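Aminopeptidase N (Francisella tularensis subsp. tularensis, PDB 5DLL) is a zinc-dependent M1-family aminopeptidase that releases N-terminal amino acids from peptides and probably takes part in the breakdown of intracellular peptides. Local coordinates at residues N292-D297 / N735-E740; I403-G408 / E511-L516; V654-N659 / T694-Q699; T708-A713 / N731-R736; G765-P770 / Y781-G786. All blocks are in the same frame, centred on the assembly; numbering follows the deposited sequence.

Interaction 1 (N292-D297 / N735-E740); sequences NKTATD and NRWRHE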
# COMPACT_ATOMS: atom_id res chain seq x y z
N ASN A 292 19.08 -13.49 4.05
CA ASN A 292 19.93 -12.56 4.82
C ASN A 292 20.95 -11.85 3.94
O ASN A 292 21.27 -10.67 4.16
CB ASN A 292 20.64 -13.29 5.97
CG ASN A 292 19.80 -13.38 7.22
OD1 ASN A 292 20.21 -12.93 8.30
ND2 ASN A 292 18.61 -13.95 7.10
N LYS A 293 21.45 -12.58 2.95
CA LYS A 293 22.44 -12.05 2.02
C LYS A 293 21.86 -10.95 1.12
O LYS A 293 22.52 -9.94 0.87
CB LYS A 293 23.01 -13.17 1.13
CG LYS A 293 23.52 -14.39 1.88
CD LYS A 293 24.44 -15.25 1.01
CE LYS A 293 23.84 -15.58 -0.35
NZ LYS A 293 22.46 -16.15 -0.27
N THR A 294 20.63 -11.16 0.65
CA THR A 294 20.06 -10.35 -0.43
C THR A 294 19.08 -9.26 -0.00
O THR A 294 19.06 -8.19 -0.61
CB THR A 294 19.35 -11.24 -1.46
OG1 THR A 294 18.32 -12.01 -0.81
CG2 THR A 294 20.35 -12.18 -2.12
N ALA A 295 18.25 -9.53 1.00
CA ALA A 295 17.21 -8.58 1.40
C ALA A 295 17.80 -7.44 2.24
O ALA A 295 18.62 -7.68 3.13
CB ALA A 295 16.09 -9.28 2.14
N THR A 296 17.39 -6.21 1.93
CA THR A 296 17.75 -5.05 2.73
C THR A 296 16.78 -4.95 3.91
O THR A 296 15.82 -5.71 3.99
CB THR A 296 17.70 -3.74 1.91
OG1 THR A 296 16.37 -3.50 1.44
CG2 THR A 296 18.67 -3.79 0.72
N ASP A 297 17.04 -4.01 4.81
CA ASP A 297 16.16 -3.79 5.96
C ASP A 297 14.76 -3.39 5.49
O ASP A 297 13.77 -3.75 6.10
CB ASP A 297 16.71 -2.70 6.88
CG ASP A 297 18.03 -3.08 7.53
OD1 ASP A 297 18.22 -4.27 7.85
OD2 ASP A 297 18.88 -2.17 7.71
N ASN A 735 29.94 -8.59 -10.68
CA ASN A 735 30.70 -9.84 -10.49
C ASN A 735 30.16 -10.68 -9.33
O ASN A 735 30.07 -11.91 -9.44
CB ASN A 735 32.19 -9.54 -10.25
CG ASN A 735 32.90 -9.01 -11.49
OD1 ASN A 735 32.53 -9.34 -12.62
ND2 ASN A 735 33.93 -8.20 -11.27
N ARG A 736 29.81 -10.02 -8.23
CA ARG A 736 29.32 -10.69 -7.03
C ARG A 736 27.90 -11.22 -7.21
O ARG A 736 27.60 -12.33 -6.78
CB ARG A 736 29.37 -9.75 -5.83
CG ARG A 736 30.77 -9.26 -5.46
CD ARG A 736 30.75 -8.30 -4.28
NE ARG A 736 31.87 -7.35 -4.30
CZ ARG A 736 32.26 -6.61 -3.26
NH1 ARG A 736 31.64 -6.68 -2.09
NH2 ARG A 736 33.30 -5.78 -3.40
N TRP A 737 27.05 -10.42 -7.84
CA TRP A 737 25.60 -10.69 -7.87
C TRP A 737 25.03 -10.93 -9.26
O TRP A 737 23.97 -10.41 -9.59
CB TRP A 737 24.85 -9.53 -7.20
CG TRP A 737 25.37 -9.21 -5.84
CD1 TRP A 737 26.10 -8.11 -5.47
CD2 TRP A 737 25.21 -10.00 -4.65
NE1 TRP A 737 26.39 -8.17 -4.13
CE2 TRP A 737 25.86 -9.32 -3.60
CE3 TRP A 737 24.57 -11.22 -4.37
CZ2 TRP A 737 25.90 -9.81 -2.30
CZ3 TRP A 737 24.61 -11.71 -3.07
CH2 TRP A 737 25.27 -11.01 -2.05
N ARG A 738 25.72 -11.72 -10.08
CA ARG A 738 25.16 -12.20 -11.35
C ARG A 738 24.01 -13.16 -11.06
O ARG A 738 22.93 -13.06 -11.66
CB ARG A 738 26.20 -12.96 -12.17
CG ARG A 738 27.39 -12.14 -12.64
CD ARG A 738 28.52 -13.05 -13.10
NE ARG A 738 29.70 -12.28 -13.52
CZ ARG A 738 29.92 -11.83 -14.76
NH1 ARG A 738 29.07 -12.07 -15.75
NH2 ARG A 738 31.03 -11.14 -15.01
N HIS A 739 24.26 -14.08 -10.14
CA HIS A 739 23.35 -15.19 -9.82
C HIS A 739 22.00 -14.78 -9.19
O HIS A 739 21.05 -15.57 -9.22
CB HIS A 739 24.06 -16.21 -8.91
CG HIS A 739 24.82 -15.59 -7.77
ND1 HIS A 739 24.21 -15.22 -6.59
CD2 HIS A 739 26.13 -15.30 -7.63
CE1 HIS A 739 25.12 -14.71 -5.77
NE2 HIS A 739 26.29 -14.75 -6.38
N GLU A 740 21.91 -13.58 -8.63
CA GLU A 740 20.68 -13.11 -7.98
C GLU A 740 19.98 -12.04 -8.83
O GLU A 740 20.46 -10.92 -8.92
CB GLU A 740 21.00 -12.58 -6.59
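Lys-293 and Thr-294 sit in an irregular loop opposite Trp-737, and the backbones stay well apart, the nearest CA atoms being those of Thr-294 and Glu-740 at 8.1 Å. The contact joins two domains of the M1 peptidase: the loop leads into helix 297-312 of the catalytic domain, while Trp-737 is the residue at which helix 723-736 of the C-terminal helical domain gives way to a turn. The indole bridges the gap. With its CG anti to the carbonyl carbon (chi1 -52°), its six-membered ring reaches the loop, where CH2 comes to 4.2 Å from the backbone O of Lys-293. Thr-294 adds its methyl, CG2, 4.4 Å from CZ3 of Trp-737. Both approach the indole obliquely, and no hydrogen bond crosses between the segments, so this is a light surface contact. On its own side the ring is supported: CB of Arg-736 lies 3.6 Å above the indole plane, toward the rim, and Phe-733, Met-707 and Val-743 pack around it. Val-743 also touches Thr-294, which makes helix 741-752 a shared neighbour of both segments. Further along the loop, Thr-296 takes the N-cap position of helix 297-312. Its OG1 caps a backbone N of the first helical turn, and its own N is hydrogen-bonded in return to OD2 of Asp-299.

Interaction 2 (I403-G408 / E511-L516); sequences IHTLLG and EQVIEL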
# COMPACT_ATOMS: atom_id res chain seq x y z
N ILE A 403 -10.63 8.78 13.85
CA ILE A 403 -11.52 8.31 14.92
C ILE A 403 -10.69 7.83 16.10
O ILE A 403 -11.07 8.02 17.26
CB ILE A 403 -12.46 7.18 14.44
CG1 ILE A 403 -13.31 7.64 13.25
CG2 ILE A 403 -13.38 6.76 15.58
CD1 ILE A 403 -14.02 6.52 12.52
N HIS A 404 -9.55 7.20 15.81
CA HIS A 404 -8.58 6.85 16.85
C HIS A 404 -8.12 8.10 17.60
O HIS A 404 -8.03 8.09 18.83
CB HIS A 404 -7.37 6.14 16.23
CG HIS A 404 -6.40 5.62 17.24
ND1 HIS A 404 -5.47 6.43 17.86
CD2 HIS A 404 -6.21 4.38 17.75
CE1 HIS A 404 -4.75 5.72 18.70
NE2 HIS A 404 -5.18 4.47 18.65
N THR A 405 -7.84 9.17 16.86
CA THR A 405 -7.41 10.45 17.43
C THR A 405 -8.49 11.06 18.34
O THR A 405 -8.19 11.56 19.42
CB THR A 405 -7.06 11.46 16.32
OG1 THR A 405 -6.09 10.88 15.44
CG2 THR A 405 -6.48 12.75 16.89
N LEU A 406 -9.75 10.99 17.90
CA LEU A 406 -10.87 11.54 18.66
C LEU A 406 -11.19 10.76 19.94
O LEU A 406 -11.50 11.36 20.96
CB LEU A 406 -12.12 11.62 17.78
CG LEU A 406 -12.10 12.69 16.69
CD1 LEU A 406 -13.25 12.49 15.71
CD2 LEU A 406 -12.15 14.09 17.29
N LEU A 407 -11.10 9.44 19.88
CA LEU A 407 -11.48 8.59 21.02
C LEU A 407 -10.32 8.19 21.93
O LEU A 407 -10.55 7.87 23.10
CB LEU A 407 -12.14 7.30 20.52
CG LEU A 407 -13.45 7.43 19.74
CD1 LEU A 407 -13.81 6.06 19.20
CD2 LEU A 407 -14.57 8.00 20.61
N GLY A 408 -9.10 8.18 21.40
CA GLY A 408 -7.96 7.62 22.10
C GLY A 408 -7.99 6.10 22.01
O GLY A 408 -9.02 5.52 21.64
N GLU A 511 -1.46 20.70 26.01
CA GLU A 511 -1.46 19.57 25.08
C GLU A 511 -2.80 18.82 25.11
O GLU A 511 -3.15 18.20 26.13
CB GLU A 511 -0.31 18.61 25.39
CG GLU A 511 1.07 19.21 25.21
CD GLU A 511 2.16 18.16 25.21
OE1 GLU A 511 2.18 17.31 26.12
OE2 GLU A 511 3.01 18.18 24.30
N GLN A 512 -3.52 18.87 24.00
CA GLN A 512 -4.82 18.21 23.87
C GLN A 512 -5.20 18.07 22.40
O GLN A 512 -4.47 18.51 21.51
CB GLN A 512 -5.89 19.02 24.61
CG GLN A 512 -6.13 20.41 24.03
CD GLN A 512 -7.16 21.22 24.80
OE1 GLN A 512 -7.73 20.75 25.79
NE2 GLN A 512 -7.40 22.45 24.35
N VAL A 513 -6.36 17.46 22.15
CA VAL A 513 -6.96 17.42 20.82
C VAL A 513 -8.20 18.32 20.84
O VAL A 513 -9.09 18.13 21.67
CB VAL A 513 -7.39 15.99 20.42
CG1 VAL A 513 -8.06 15.98 19.05
CG2 VAL A 513 -6.20 15.04 20.45
N ILE A 514 -8.24 19.30 19.94
CA ILE A 514 -9.44 20.14 19.78
C ILE A 514 -10.12 19.82 18.45
O ILE A 514 -9.52 19.21 17.56
CB ILE A 514 -9.12 21.66 19.89
CG1 ILE A 514 -8.13 22.11 18.82
CG2 ILE A 514 -8.59 21.99 21.28
CD1 ILE A 514 -8.03 23.62 18.69
N GLU A 515 -11.38 20.23 18.33
CA GLU A 515 -12.22 19.83 17.20
C GLU A 515 -12.76 21.03 16.44
O GLU A 515 -13.11 22.05 17.04
CB GLU A 515 -13.38 18.97 17.71
CG GLU A 515 -12.93 17.59 18.17
CD GLU A 515 -13.85 16.98 19.21
OE1 GLU A 515 -15.07 17.22 19.17
OE2 GLU A 515 -13.33 16.24 20.08
N LEU A 516 -12.80 20.90 15.12
CA LEU A 516 -13.39 21.92 14.25
C LEU A 516 -14.58 21.32 13.50
O LEU A 516 -14.42 20.64 12.49
CB LEU A 516 -12.34 22.43 13.26
CG LEU A 516 -12.80 23.47 12.24
CD1 LEU A 516 -13.28 24.74 12.92
CD2 LEU A 516 -11.66 23.78 11.27
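Thr-405 and Leu-406, the helix residues that meet the strand, ride on a turn whose shortest hydrogen bond runs from Gly-408 N to His-404 O at 2.8 Å. Leu-406 reaches Glu-515 with one branch: CD2 lies 3.7 Å from Glu-515 CG and equally 3.7 Å from Glu-515 OE2, against the flank of an extended acid chain. Arg-443 forms a salt bridge with OE2 of Glu-515 and also donates to the backbone O of Leu-406, linking both sides of the contact. Next to this, Thr-405 and Val-513 cross at about a right angle. The threonine methyl CG2, anti to the backbone N, faces CG1 of Val-513 at 4.2 Å, while Thr-405 OG1 turns back to the carbonyl of Arg-401. Val-513 CG2 rests 4.1 Å from Thr-405 O. Val-513 and Glu-515 point toward the helix and Ile-514 away from it, the alternation of a beta strand, here an outer strand of a three-stranded sheet in the Ig-like domain, laid against helix 390-423 of the M1 catalytic domain.

Interaction 3 (V654-N659 / T694-Q699); sequences VYQQCN and TDLAQQ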
# COMPACT_ATOMS: atom_id res chain seq x y z
N VAL A 654 29.52 11.14 13.58
CA VAL A 654 28.30 10.35 13.71
C VAL A 654 28.34 9.11 12.80
O VAL A 654 27.79 8.08 13.15
CB VAL A 654 27.04 11.19 13.41
CG1 VAL A 654 25.79 10.34 13.48
CG2 VAL A 654 26.93 12.34 14.40
N TYR A 655 29.01 9.20 11.65
CA TYR A 655 29.18 8.02 10.81
C TYR A 655 29.90 6.95 11.60
O TYR A 655 29.39 5.85 11.75
CB TYR A 655 29.96 8.34 9.52
CG TYR A 655 30.24 7.11 8.67
CD1 TYR A 655 29.31 6.64 7.75
CD2 TYR A 655 31.44 6.40 8.81
CE1 TYR A 655 29.56 5.51 6.98
CE2 TYR A 655 31.70 5.26 8.05
CZ TYR A 655 30.76 4.82 7.14
OH TYR A 655 31.01 3.71 6.37
N GLN A 656 31.08 7.28 12.11
CA GLN A 656 31.92 6.29 12.79
C GLN A 656 31.34 5.86 14.14
O GLN A 656 31.72 4.80 14.66
CB GLN A 656 33.39 6.75 12.91
CG GLN A 656 34.27 6.39 11.70
CD GLN A 656 34.45 4.88 11.49
OE1 GLN A 656 34.50 4.11 12.45
NE2 GLN A 656 34.56 4.46 10.24
N GLN A 657 30.42 6.64 14.71
CA GLN A 657 29.71 6.21 15.91
C GLN A 657 28.48 5.33 15.58
O GLN A 657 27.99 4.60 16.45
CB GLN A 657 29.35 7.41 16.80
CG GLN A 657 27.94 7.95 16.68
CD GLN A 657 27.73 9.23 17.48
OE1 GLN A 657 28.69 9.90 17.87
NE2 GLN A 657 26.47 9.57 17.74
N CYS A 658 27.99 5.42 14.35
CA CYS A 658 26.97 4.49 13.84
C CYS A 658 27.58 3.25 13.18
O CYS A 658 26.93 2.21 13.10
CB CYS A 658 26.06 5.20 12.83
SG CYS A 658 25.10 6.57 13.51
N ASN A 659 28.82 3.38 12.72
CA ASN A 659 29.53 2.29 12.04
C ASN A 659 30.14 1.32 13.04
O ASN A 659 31.36 1.23 13.19
CB ASN A 659 30.63 2.88 11.13
CG ASN A 659 31.35 1.82 10.30
OD1 ASN A 659 32.57 1.83 10.21
ND2 ASN A 659 30.59 0.92 9.69
N THR A 694 34.73 8.98 0.12
CA THR A 694 35.05 7.89 -0.82
C THR A 694 35.77 6.74 -0.14
O THR A 694 35.50 5.57 -0.43
CB THR A 694 35.90 8.39 -2.00
OG1 THR A 694 35.25 9.52 -2.60
CG2 THR A 694 36.08 7.30 -3.04
N ASP A 695 36.70 7.06 0.76
CA ASP A 695 37.48 6.04 1.45
C ASP A 695 36.58 5.22 2.37
O ASP A 695 36.71 4.00 2.44
CB ASP A 695 38.63 6.67 2.23
CG ASP A 695 39.61 7.41 1.33
OD1 ASP A 695 39.57 7.21 0.10
OD2 ASP A 695 40.42 8.21 1.86
N LEU A 696 35.66 5.90 3.05
CA LEU A 696 34.71 5.25 3.96
C LEU A 696 33.68 4.41 3.20
O LEU A 696 33.30 3.33 3.65
CB LEU A 696 33.98 6.28 4.83
CG LEU A 696 34.80 6.98 5.92
CD1 LEU A 696 33.97 8.07 6.60
CD2 LEU A 696 35.32 5.98 6.95
N ALA A 697 33.23 4.92 2.05
CA ALA A 697 32.29 4.20 1.20
C ALA A 697 32.93 2.96 0.58
O ALA A 697 32.30 1.90 0.51
CB ALA A 697 31.76 5.11 0.10
N GLN A 698 34.18 3.10 0.15
CA GLN A 698 34.93 2.01 -0.47
C GLN A 698 35.17 0.86 0.51
O GLN A 698 35.11 -0.31 0.11
CB GLN A 698 36.26 2.54 -1.02
CG GLN A 698 37.09 1.51 -1.78
CD GLN A 698 36.38 0.98 -3.01
OE1 GLN A 698 35.99 1.74 -3.89
NE2 GLN A 698 36.21 -0.34 -3.06
N GLN A 699 35.45 1.17 1.77
CA GLN A 699 35.66 0.14 2.79
C GLN A 699 34.34 -0.55 3.14
O GLN A 699 34.28 -1.78 3.18
CB GLN A 699 36.31 0.72 4.05
CG GLN A 699 37.76 1.14 3.87
CD GLN A 699 38.66 -0.00 3.44
OE1 GLN A 699 38.78 -1.01 4.14
NE2 GLN A 699 39.31 0.15 2.29
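Tyr-655 is the first residue of 654-659 to meet Leu-696, and it does most of the work. Its ring carbon CD2 lies 3.8 Å from Leu-696 CD1, and CE2 is 3.9 Å from Leu-696 CD2, so both leucine methyls lie on the same side of the ring plane, CD1 approaching obliquely. CG of the tyrosine stands anti to the backbone N (chi1 176°), which sends the ring out toward helix 691-703; the two side chains slide past each other in opposite directions. As a result the phenol OH arrives near the leucine backbone, 3.6 Å from Leu-696 O, without forming a hydrogen bond there. One residue on, Gln-656 bends at chi2 (-64°) and brings its amide NE2 to 3.7 Å from Leu-696 CD2, crossing the leucine at a slant. This glutamine also touches a crystal neighbour, so its conformation may owe something to the lattice. The helix ends shortly after: Asn-659 N still bonds to Tyr-655 O at 2.7 Å, but Asn-659 has already left helical angles. Helix 668-685 packs beside both segments, touching Tyr-655 through Lys-677 and Ala-697 through Met-685. These helices belong to the C-terminal helical domain, of the ARM-repeat type. Since no polar bond joins the segments, the contact rests on shape and dispersion, with a single leucine inserted against an aromatic ring and an amide.

Interaction 4 (T708-A713 / N731-R736); sequences TDQQTA and NEFYNR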
# COMPACT_ATOMS: atom_id res chain seq x y z
N THR A 708 21.88 -4.15 2.92
CA THR A 708 21.56 -2.76 3.26
C THR A 708 22.80 -1.87 3.21
O THR A 708 22.77 -0.79 2.62
CB THR A 708 20.92 -2.65 4.65
OG1 THR A 708 20.06 -3.77 4.89
CG2 THR A 708 20.13 -1.35 4.76
N ASP A 709 23.89 -2.34 3.81
CA ASP A 709 25.17 -1.62 3.81
C ASP A 709 25.85 -1.63 2.45
O ASP A 709 26.47 -0.64 2.05
CB ASP A 709 26.13 -2.21 4.86
CG ASP A 709 25.81 -1.77 6.28
OD1 ASP A 709 25.02 -0.82 6.48
OD2 ASP A 709 26.37 -2.38 7.22
N GLN A 710 25.75 -2.74 1.73
CA GLN A 710 26.35 -2.84 0.40
C GLN A 710 25.60 -1.98 -0.62
O GLN A 710 26.20 -1.38 -1.50
CB GLN A 710 26.41 -4.29 -0.06
CG GLN A 710 27.34 -4.51 -1.24
CD GLN A 710 27.80 -5.96 -1.37
OE1 GLN A 710 27.45 -6.82 -0.56
NE2 GLN A 710 28.60 -6.23 -2.39
N GLN A 711 24.27 -1.91 -0.48
CA GLN A 711 23.45 -1.01 -1.27
C GLN A 711 23.85 0.45 -0.99
O GLN A 711 24.00 1.24 -1.93
CB GLN A 711 21.95 -1.25 -0.97
CG GLN A 711 20.99 -0.13 -1.39
CD GLN A 711 20.82 0.96 -0.32
OE1 GLN A 711 20.64 0.66 0.86
NE2 GLN A 711 20.87 2.22 -0.75
N THR A 712 24.02 0.79 0.28
CA THR A 712 24.41 2.14 0.68
C THR A 712 25.81 2.46 0.16
O THR A 712 26.04 3.53 -0.40
CB THR A 712 24.38 2.31 2.20
OG1 THR A 712 23.10 1.90 2.70
CG2 THR A 712 24.63 3.76 2.60
N ALA A 713 26.74 1.53 0.34
CA ALA A 713 28.11 1.71 -0.12
C ALA A 713 28.17 1.93 -1.64
O ALA A 713 28.83 2.86 -2.11
CB ALA A 713 28.96 0.52 0.26
N ASN A 731 31.24 -2.83 -11.91
CA ASN A 731 31.76 -4.16 -12.26
C ASN A 731 31.86 -5.08 -11.06
O ASN A 731 31.39 -6.22 -11.10
CB ASN A 731 33.14 -4.04 -12.91
CG ASN A 731 33.13 -3.23 -14.19
OD1 ASN A 731 32.08 -3.00 -14.80
ND2 ASN A 731 34.31 -2.77 -14.60
N GLU A 732 32.50 -4.58 -9.99
CA GLU A 732 32.66 -5.32 -8.74
C GLU A 732 31.31 -5.80 -8.20
O GLU A 732 31.18 -6.95 -7.78
CB GLU A 732 33.39 -4.48 -7.68
CG GLU A 732 34.91 -4.36 -7.90
CD GLU A 732 35.57 -3.29 -7.02
OE1 GLU A 732 36.65 -2.79 -7.41
OE2 GLU A 732 35.04 -2.94 -5.95
N PHE A 733 30.30 -4.93 -8.24
CA PHE A 733 28.95 -5.30 -7.79
C PHE A 733 28.34 -6.38 -8.70
O PHE A 733 27.73 -7.33 -8.20
CB PHE A 733 28.03 -4.07 -7.76
CG PHE A 733 26.74 -4.27 -7.00
CD1 PHE A 733 25.65 -4.88 -7.60
CD2 PHE A 733 26.62 -3.83 -5.69
CE1 PHE A 733 24.46 -5.05 -6.90
CE2 PHE A 733 25.43 -4.00 -4.99
CZ PHE A 733 24.35 -4.61 -5.59
N TYR A 734 28.51 -6.24 -10.01
CA TYR A 734 27.97 -7.21 -10.96
C TYR A 734 28.61 -8.57 -10.78
O TYR A 734 27.91 -9.58 -10.74
CB TYR A 734 28.14 -6.74 -12.40
CG TYR A 734 27.35 -7.56 -13.41
CD1 TYR A 734 25.96 -7.51 -13.43
CD2 TYR A 734 27.99 -8.39 -14.33
CE1 TYR A 734 25.23 -8.26 -14.34
CE2 TYR A 734 27.27 -9.15 -15.24
CZ TYR A 734 25.88 -9.08 -15.25
OH TYR A 734 25.15 -9.82 -16.16
N ASN A 735 29.94 -8.59 -10.68
CA ASN A 735 30.70 -9.84 -10.49
C ASN A 735 30.16 -10.68 -9.33
O ASN A 735 30.07 -11.91 -9.44
CB ASN A 735 32.19 -9.54 -10.25
CG ASN A 735 32.90 -9.01 -11.49
OD1 ASN A 735 32.53 -9.34 -12.62
ND2 ASN A 735 33.93 -8.20 -11.27
N ARG A 736 29.81 -10.02 -8.23
CA ARG A 736 29.32 -10.69 -7.03
C ARG A 736 27.90 -11.22 -7.21
O ARG A 736 27.60 -12.33 -6.78
CB ARG A 736 29.37 -9.75 -5.83
CG ARG A 736 30.77 -9.26 -5.46
CD ARG A 736 30.75 -8.30 -4.28
NE ARG A 736 31.87 -7.35 -4.30
CZ ARG A 736 32.26 -6.61 -3.26
NH1 ARG A 736 31.64 -6.68 -2.09
NH2 ARG A 736 33.30 -5.78 -3.40
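Gln-710 reaches from helix 707-717 toward Phe-733 and Arg-736 on the following helix, 723-736, and its chain can be followed outward. CB points at the partner helix, and CG, anti to the backbone N (chi1 -164°), continues in that direction; it is CG that meets the aromatic ring, 4.2 Å from Phe-733 CE2 and oblique to it. Beyond CG the chain stays extended (chi2 159°), which carries the amide past the phenylalanine to the arginine. CD is then 4.0 Å from Arg-736 NH1, and NE2, the end of the reach, lies 3.5 Å from Arg-736 CD and 3.1 Å from NH1. The amide and guanidinium planes stand 59° apart. NE2 and NH1 are both donors, so their closeness is not a hydrogen bond. Arg-736 also makes a cation-pi contact with Phe-701 and a long, weak ion pair with Asp-702. Phe-733 likewise belongs to an aromatic group, stacked on Phe-714 and meeting Trp-737 and Trp-747. The contact therefore joins consecutive helices of the ARM-type helical domain through a buried polar side chain whose aliphatic part serves the apolar core; its amide lies beside a cation that is probably held by its other neighbours.

Interaction 5 (G765-P770 / Y781-G786); sequences GLVNHP and YSLIGG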
# COMPACT_ATOMS: atom_id res chain seq x y z
N GLY A 765 23.58 1.76 -22.85
CA GLY A 765 24.48 0.61 -22.89
C GLY A 765 23.89 -0.57 -22.14
O GLY A 765 24.20 -1.73 -22.45
N LEU A 766 23.05 -0.27 -21.15
CA LEU A 766 22.43 -1.30 -20.32
C LEU A 766 21.29 -2.05 -21.02
O LEU A 766 21.07 -3.23 -20.72
CB LEU A 766 21.93 -0.72 -18.99
CG LEU A 766 23.02 -0.43 -17.94
CD1 LEU A 766 22.43 0.28 -16.74
CD2 LEU A 766 23.73 -1.71 -17.52
N VAL A 767 20.57 -1.40 -21.94
CA VAL A 767 19.49 -2.09 -22.66
C VAL A 767 20.04 -3.25 -23.51
O VAL A 767 19.36 -4.25 -23.72
CB VAL A 767 18.63 -1.14 -23.53
CG1 VAL A 767 18.13 0.05 -22.71
CG2 VAL A 767 19.39 -0.67 -24.77
N ASN A 768 21.28 -3.11 -23.98
CA ASN A 768 21.94 -4.13 -24.80
C ASN A 768 22.64 -5.20 -23.94
O ASN A 768 23.08 -6.23 -24.46
CB ASN A 768 22.95 -3.47 -25.74
CG ASN A 768 22.37 -2.27 -26.47
OD1 ASN A 768 21.24 -2.31 -26.97
ND2 ASN A 768 23.13 -1.18 -26.52
N HIS A 769 22.72 -4.94 -22.64
CA HIS A 769 23.38 -5.84 -21.68
C HIS A 769 22.47 -7.03 -21.37
O HIS A 769 21.25 -6.87 -21.26
CB HIS A 769 23.67 -5.04 -20.40
CG HIS A 769 24.88 -5.51 -19.65
ND1 HIS A 769 24.80 -6.23 -18.47
CD2 HIS A 769 26.20 -5.36 -19.90
CE1 HIS A 769 26.01 -6.50 -18.03
NE2 HIS A 769 26.88 -5.98 -18.88
N PRO A 770 23.05 -8.25 -21.22
CA PRO A 770 22.23 -9.44 -20.99
C PRO A 770 21.48 -9.41 -19.65
O PRO A 770 20.49 -10.11 -19.48
CB PRO A 770 23.25 -10.58 -20.99
CG PRO A 770 24.51 -9.94 -20.53
CD PRO A 770 24.49 -8.56 -21.14
N TYR A 781 10.96 -1.59 -14.96
CA TYR A 781 10.72 -0.64 -13.86
C TYR A 781 12.03 -0.22 -13.21
O TYR A 781 12.17 0.90 -12.73
CB TYR A 781 9.78 -1.22 -12.80
CG TYR A 781 8.47 -1.76 -13.35
CD1 TYR A 781 7.81 -1.14 -14.41
CD2 TYR A 781 7.89 -2.90 -12.79
CE1 TYR A 781 6.62 -1.64 -14.90
CE2 TYR A 781 6.69 -3.40 -13.28
CZ TYR A 781 6.06 -2.77 -14.33
OH TYR A 781 4.88 -3.27 -14.83
N SER A 782 12.99 -1.15 -13.18
CA SER A 782 14.31 -0.88 -12.65
C SER A 782 15.06 0.13 -13.51
O SER A 782 15.42 1.20 -13.04
CB SER A 782 15.12 -2.17 -12.55
OG SER A 782 14.51 -3.07 -11.64
N LEU A 783 15.29 -0.23 -14.78
CA LEU A 783 16.14 0.58 -15.65
C LEU A 783 15.41 1.81 -16.20
O LEU A 783 15.90 2.93 -16.05
CB LEU A 783 16.67 -0.26 -16.82
CG LEU A 783 17.70 0.45 -17.70
CD1 LEU A 783 18.97 0.74 -16.91
CD2 LEU A 783 18.01 -0.37 -18.94
N ILE A 784 14.25 1.59 -16.82
CA ILE A 784 13.54 2.68 -17.50
C ILE A 784 12.78 3.54 -16.49
O ILE A 784 12.89 4.77 -16.51
CB ILE A 784 12.59 2.16 -18.59
CG1 ILE A 784 13.33 1.23 -19.58
CG2 ILE A 784 11.92 3.32 -19.33
CD1 ILE A 784 14.56 1.83 -20.23
N GLY A 785 12.00 2.90 -15.62
CA GLY A 785 11.29 3.60 -14.55
C GLY A 785 12.24 4.26 -13.56
O GLY A 785 11.94 5.31 -13.00
N GLY A 786 13.39 3.62 -13.35
CA GLY A 786 14.46 4.20 -12.54
C GLY A 786 15.10 5.42 -13.16
O GLY A 786 15.50 6.34 -12.44
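Leu-783 has CG anti to its backbone N (chi1 -173°) and Leu-766 has CG anti to its carbonyl carbon (chi1 -76°), and these two settings bring the branches of both leucines into the gap between helices 759-767 and 777-788. Leu-783 is the inserted side chain. One methyl, CD1, faces Leu-766 CD1 at 3.5 Å and lies 3.9 Å from Leu-766 CB. Its other methyl, CD2, divides its contacts between two residues, 3.9 Å from that same CB of Leu-766 and 3.8 Å from Val-767 CG1. The leucine fork thus straddles the root of Leu-766 and spans neighbouring positions, Leu-766 and Val-767. Val-767 comes in at about a right angle to Leu-783. A little further on, His-769 N bonds back to Leu-766 O at 3.1 Å, so Leu-766 contributes both a core side chain and a backbone acceptor. All the meeting groups across this contact are aliphatic. Around them, Tyr-772 from the connecting loop touches both Val-767 and Leu-783, while Trp-747 and Leu-748 of helix 741-752 press on Leu-766 from another helix. On the far helix Ile-784 packs into helices 800-815 and 817-824. Consecutive helices packed side by side through apolar side chains, as here, are the arrangement of an alpha-helical repeat domain, consistent with the ARM-type repeats of the C-terminal domain.

Interactions 1 and 4 form one neighbourhood, their centres 8 Å apart: they share Asn-735 and Arg-736, and Thr-708 OG1 lies 3.0 Å from Asp-297 N, a probable hydrogen bond between the domains. Interaction 3 adjoins interaction 4, centres 15 Å apart, through Ala-697 and Ala-713. Interaction 5 touches interaction 4 where His-769 meets Tyr-734, with 17 Å between centres. Interaction 2 stands alone, its centre 46 Å from that of interaction 1 and on the opposite side of the chain's centre. None of the five lies at the zinc site, though the helix that begins at Asp-297 carries His-309, which binds the zinc together with His-313 and Glu-332.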